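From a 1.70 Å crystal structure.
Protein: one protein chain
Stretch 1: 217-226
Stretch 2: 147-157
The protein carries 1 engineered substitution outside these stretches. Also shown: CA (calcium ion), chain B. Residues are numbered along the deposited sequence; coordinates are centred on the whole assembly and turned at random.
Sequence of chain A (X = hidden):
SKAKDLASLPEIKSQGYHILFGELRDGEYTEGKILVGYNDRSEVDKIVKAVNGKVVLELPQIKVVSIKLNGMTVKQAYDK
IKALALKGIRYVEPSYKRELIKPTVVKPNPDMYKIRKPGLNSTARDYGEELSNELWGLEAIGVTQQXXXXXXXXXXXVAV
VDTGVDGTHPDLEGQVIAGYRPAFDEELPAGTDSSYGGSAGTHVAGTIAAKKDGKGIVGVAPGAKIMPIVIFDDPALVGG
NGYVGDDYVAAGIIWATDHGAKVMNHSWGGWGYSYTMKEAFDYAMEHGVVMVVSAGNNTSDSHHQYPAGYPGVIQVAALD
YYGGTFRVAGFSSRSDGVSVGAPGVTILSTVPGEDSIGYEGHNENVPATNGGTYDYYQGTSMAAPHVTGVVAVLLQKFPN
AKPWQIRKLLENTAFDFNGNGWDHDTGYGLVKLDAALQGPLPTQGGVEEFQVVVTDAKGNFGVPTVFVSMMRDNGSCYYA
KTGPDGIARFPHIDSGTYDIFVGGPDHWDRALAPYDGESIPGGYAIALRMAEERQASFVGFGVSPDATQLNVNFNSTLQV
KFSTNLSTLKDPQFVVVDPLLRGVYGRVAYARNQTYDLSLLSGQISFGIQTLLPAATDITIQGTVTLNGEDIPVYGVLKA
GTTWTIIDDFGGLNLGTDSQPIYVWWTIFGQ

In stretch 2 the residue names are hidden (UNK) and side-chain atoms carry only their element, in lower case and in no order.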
# COMPACT_ATOMS: atom_id res chain seq x y z
N ILE A 217 9.66 -25.56 22.69
CA ILE A 217 9.80 -25.77 21.25
C ILE A 217 11.09 -25.13 20.76
O ILE A 217 11.93 -24.72 21.55
CB ILE A 217 8.59 -25.17 20.47
CG1 ILE A 217 8.54 -23.65 20.63
CG2 ILE A 217 7.28 -25.74 21.03
CD1 ILE A 217 7.92 -22.93 19.41
N VAL A 218 11.27 -25.08 19.44
CA VAL A 218 12.45 -24.45 18.89
C VAL A 218 11.97 -23.81 17.59
O VAL A 218 11.05 -24.31 16.95
CB VAL A 218 13.60 -25.47 18.64
CG1 VAL A 218 13.13 -26.60 17.74
CG2 VAL A 218 14.83 -24.75 18.03
N GLY A 219 12.54 -22.66 17.24
CA GLY A 219 12.13 -21.97 16.03
C GLY A 219 12.78 -22.51 14.78
O GLY A 219 13.66 -23.37 14.85
N VAL A 220 12.31 -22.05 13.63
CA VAL A 220 12.86 -22.44 12.34
C VAL A 220 14.32 -21.97 12.25
O VAL A 220 15.18 -22.65 11.68
CB VAL A 220 12.07 -21.77 11.20
CG1 VAL A 220 12.76 -22.00 9.88
CG2 VAL A 220 10.63 -22.32 11.16
N ALA A 221 14.56 -20.79 12.83
CA ALA A 221 15.87 -20.14 12.83
C ALA A 221 16.30 -19.84 14.27
O ALA A 221 16.29 -18.70 14.72
CB ALA A 221 15.78 -18.83 12.02
N PRO A 222 16.70 -20.88 15.02
CA PRO A 222 17.11 -20.68 16.41
C PRO A 222 18.34 -19.79 16.60
O PRO A 222 18.62 -19.36 17.71
CB PRO A 222 17.32 -22.10 16.93
CG PRO A 222 17.70 -22.87 15.69
CD PRO A 222 16.81 -22.30 14.61
N GLY A 223 19.04 -19.51 15.52
CA GLY A 223 20.22 -18.65 15.63
C GLY A 223 19.91 -17.18 15.46
O GLY A 223 20.72 -16.31 15.81
N ALA A 224 18.72 -16.88 14.93
CA ALA A 224 18.30 -15.50 14.70
C ALA A 224 17.87 -14.78 15.97
O ALA A 224 17.82 -15.38 17.04
CB ALA A 224 17.16 -15.46 13.68
N LYS A 225 17.59 -13.49 15.84
CA LYS A 225 17.15 -12.66 16.96
C LYS A 225 15.87 -11.98 16.54
O LYS A 225 15.68 -11.66 15.37
CB LYS A 225 18.20 -11.60 17.31
CG LYS A 225 19.49 -12.16 17.91
CD LYS A 225 19.21 -12.83 19.23
CE LYS A 225 20.49 -13.06 20.03
NZ LYS A 225 21.42 -13.97 19.33
N ILE A 226 15.01 -11.73 17.51
CA ILE A 226 13.71 -11.11 17.27
C ILE A 226 13.70 -9.64 17.70
O ILE A 226 14.01 -9.32 18.85
CB ILE A 226 12.60 -11.84 18.06
CG1 ILE A 226 12.54 -13.32 17.65
CG2 ILE A 226 11.25 -11.14 17.85
CD1 ILE A 226 12.11 -13.54 16.21
N UNK A 147 20.82 -29.78 9.39
CA UNK A 147 20.68 -28.58 8.58
C UNK A 147 21.08 -27.35 9.38
O UNK A 147 21.75 -26.46 8.85
c UNK A 147 18.57 -26.01 7.92
c UNK A 147 19.24 -28.44 8.06
c UNK A 147 17.79 -27.66 6.18
c UNK A 147 18.94 -27.27 7.11
N UNK A 148 20.67 -27.28 10.65
CA UNK A 148 21.03 -26.14 11.48
C UNK A 148 22.53 -26.03 11.69
O UNK A 148 23.04 -24.95 11.98
c UNK A 148 15.48 -26.88 15.01
c UNK A 148 17.88 -27.27 14.73
c UNK A 148 17.89 -26.34 13.68
c UNK A 148 18.30 -24.94 11.97
c UNK A 148 18.91 -25.84 12.81
c UNK A 148 16.67 -27.53 15.39
c UNK A 148 16.68 -25.70 13.32
c UNK A 148 15.47 -25.96 13.98
n UNK A 148 16.96 -24.85 12.28
c UNK A 148 20.35 -26.19 12.85
N UNK A 149 23.24 -27.15 11.55
CA UNK A 149 24.68 -27.12 11.70
C UNK A 149 25.31 -26.29 10.59
O UNK A 149 26.38 -25.69 10.77
c UNK A 149 24.82 -29.40 12.82
o UNK A 149 26.88 -30.45 13.32
c UNK A 149 25.70 -30.62 12.97
o UNK A 149 25.22 -31.75 12.72
c UNK A 149 25.27 -28.53 11.67
N UNK A 150 24.64 -26.24 9.44
CA UNK A 150 25.16 -25.45 8.32
C UNK A 150 24.69 -23.99 8.43
O UNK A 150 25.48 -23.06 8.24
c UNK A 150 24.71 -26.05 6.97
c UNK A 150 24.62 -25.71 4.44
o UNK A 150 25.14 -25.21 3.42
o UNK A 150 23.81 -26.66 4.37
c UNK A 150 24.98 -25.12 5.79
N UNK A 151 23.41 -23.81 8.73
CA UNK A 151 22.83 -22.47 8.85
C UNK A 151 21.60 -22.51 9.78
O UNK A 151 20.80 -23.43 9.69
c UNK A 151 22.42 -21.97 7.47
N UNK A 152 21.48 -21.51 10.64
CA UNK A 152 20.36 -21.43 11.59
C UNK A 152 19.86 -20.00 11.83
O UNK A 152 19.05 -19.76 12.73
c UNK A 152 20.79 -22.03 12.93
o UNK A 152 21.84 -21.25 13.48
N UNK A 153 20.35 -19.05 11.04
CA UNK A 153 19.93 -17.66 11.20
C UNK A 153 20.88 -16.80 12.02
O UNK A 153 20.54 -15.68 12.38
N UNK A 154 22.07 -17.32 12.31
CA UNK A 154 23.06 -16.57 13.09
C UNK A 154 23.29 -15.15 12.58
O UNK A 154 23.56 -14.96 11.40
o UNK A 154 24.19 -18.67 13.51
c UNK A 154 25.39 -16.64 14.02
c UNK A 154 24.40 -17.31 13.08
N UNK A 155 23.21 -14.18 13.49
CA UNK A 155 23.41 -12.75 13.22
C UNK A 155 22.29 -12.07 12.43
O UNK A 155 22.40 -10.88 12.12
o UNK A 155 26.04 -12.89 14.46
n UNK A 155 26.88 -13.61 12.52
c UNK A 155 25.94 -13.03 13.24
c UNK A 155 24.73 -12.49 12.48
N UNK A 156 21.25 -12.81 12.09
CA UNK A 156 20.16 -12.21 11.32
C UNK A 156 19.12 -11.64 12.28
O UNK A 156 18.70 -12.32 13.22
c UNK A 156 20.50 -13.85 9.41
c UNK A 156 18.33 -12.59 9.60
c UNK A 156 21.30 -12.81 8.60
c UNK A 156 19.48 -13.26 10.38
N UNK A 157 18.73 -10.38 12.07
CA UNK A 157 17.73 -9.73 12.91
C UNK A 157 16.39 -9.78 12.18
O UNK A 157 16.28 -9.34 11.04
c UNK A 157 19.33 -8.19 14.10
c UNK A 157 16.93 -7.51 13.87
c UNK A 157 18.10 -8.25 13.19
c UNK A 157 19.92 -6.79 14.23
CA CA B . 13.40 -24.49 23.36
O HOH W 1 22.09 -14.01 16.11

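Position 147, on a helix that begins earlier in the chain, carries four carbons forked at the second. Its CA-to-CB bond points toward stretch 1, but the side chain stays out of contact. The fork makes it L147.

At 148 one carbon leads into fused five- and six-membered rings holding eight carbons and a nitrogen. The ring nitrogen reaches V220 O, P222 CD lies over one ring face, and a carbon of the six-membered ring meets V218 CG1. This is W148. The indole suits this buried place because it is both broad and polar at one point. Its NE1 donates to V220 O at 2.9 Å, near the ring plane, while P222 CD sits 3.8 Å from the centroid of the W148 five-membered ring in a CH-pi contact. W148 CH2 packs against V218 CG1 at 3.6 Å.

Positions 149 and 150 each have three carbons, the third bearing two oxygens. Both are exposed and out of reach of stretch 1, as befits charged groups that water can solvate: E149 and E150. At 151 a single carbon, buried and also without contact, gives A151.

Position 152 has one carbon and then one oxygen. Its backbone does most of the work, the carbonyl oxygen meeting G223 N, while the side-chain carbon lies near P222 CG; the residue is S152. G223 N donates to S152 O at 2.8 Å, a bond that holds the backbones close, and CB of S152 lies 4.2 Å from P222 CG.

Position 153 has no side-chain atoms, and its backbone lies against A221, G223 and A224: G153. Its phi of 98° and psi of 11° would jam a CB against the preceding carbonyl oxygen, and that CB would also sit tightly against the CB atoms of A221 and A224. Glycine answers both demands. G153 O also lies 3.2 Å from A224 CA in a CA-H...O contact.

At 154 one carbon carries an oxygen and a carbon. Its CA-to-CB bond points away, while its CA approaches G223 O, and the residue is T154; T154 CA lies 3.6 Å from G223 O. Position 155 has two carbons, the second bearing one oxygen and one nitrogen, and its side chain touches nothing on stretch 1. One oxygen and one nitrogen on the same carbon make an amide, giving N155, whose positive phi of 72° falls in the type II turn from G153 to position 156. A water accepts from N155 N at 2.9 Å and donates to G223 O at 2.7 Å.

Positions 156 and 157 both have four carbons forked at the first, one arm two carbons long. The backbone oxygen of 156 meets K225 N, and 157 runs beside K225: I156 and I157. I156 is buried, and its carbonyl O accepts from K225 N at 3.1 Å. The CB-branched I157 suits an extended strand; it pairs in parallel with K225, and their side chains share one face of the sheet.

The contact therefore works through three hydrogen bonds, from W148, G223 and K225, spread along both stretches. Indole packing anchors one end and a parallel bridge the other. Between them, two glycines allow close approach: a CB on G223 would lie 2.5 Å from S152 OG and 3.0 Å from T154 N, both clashes.

Stretch 2 (147-157) LWEEASGTNII
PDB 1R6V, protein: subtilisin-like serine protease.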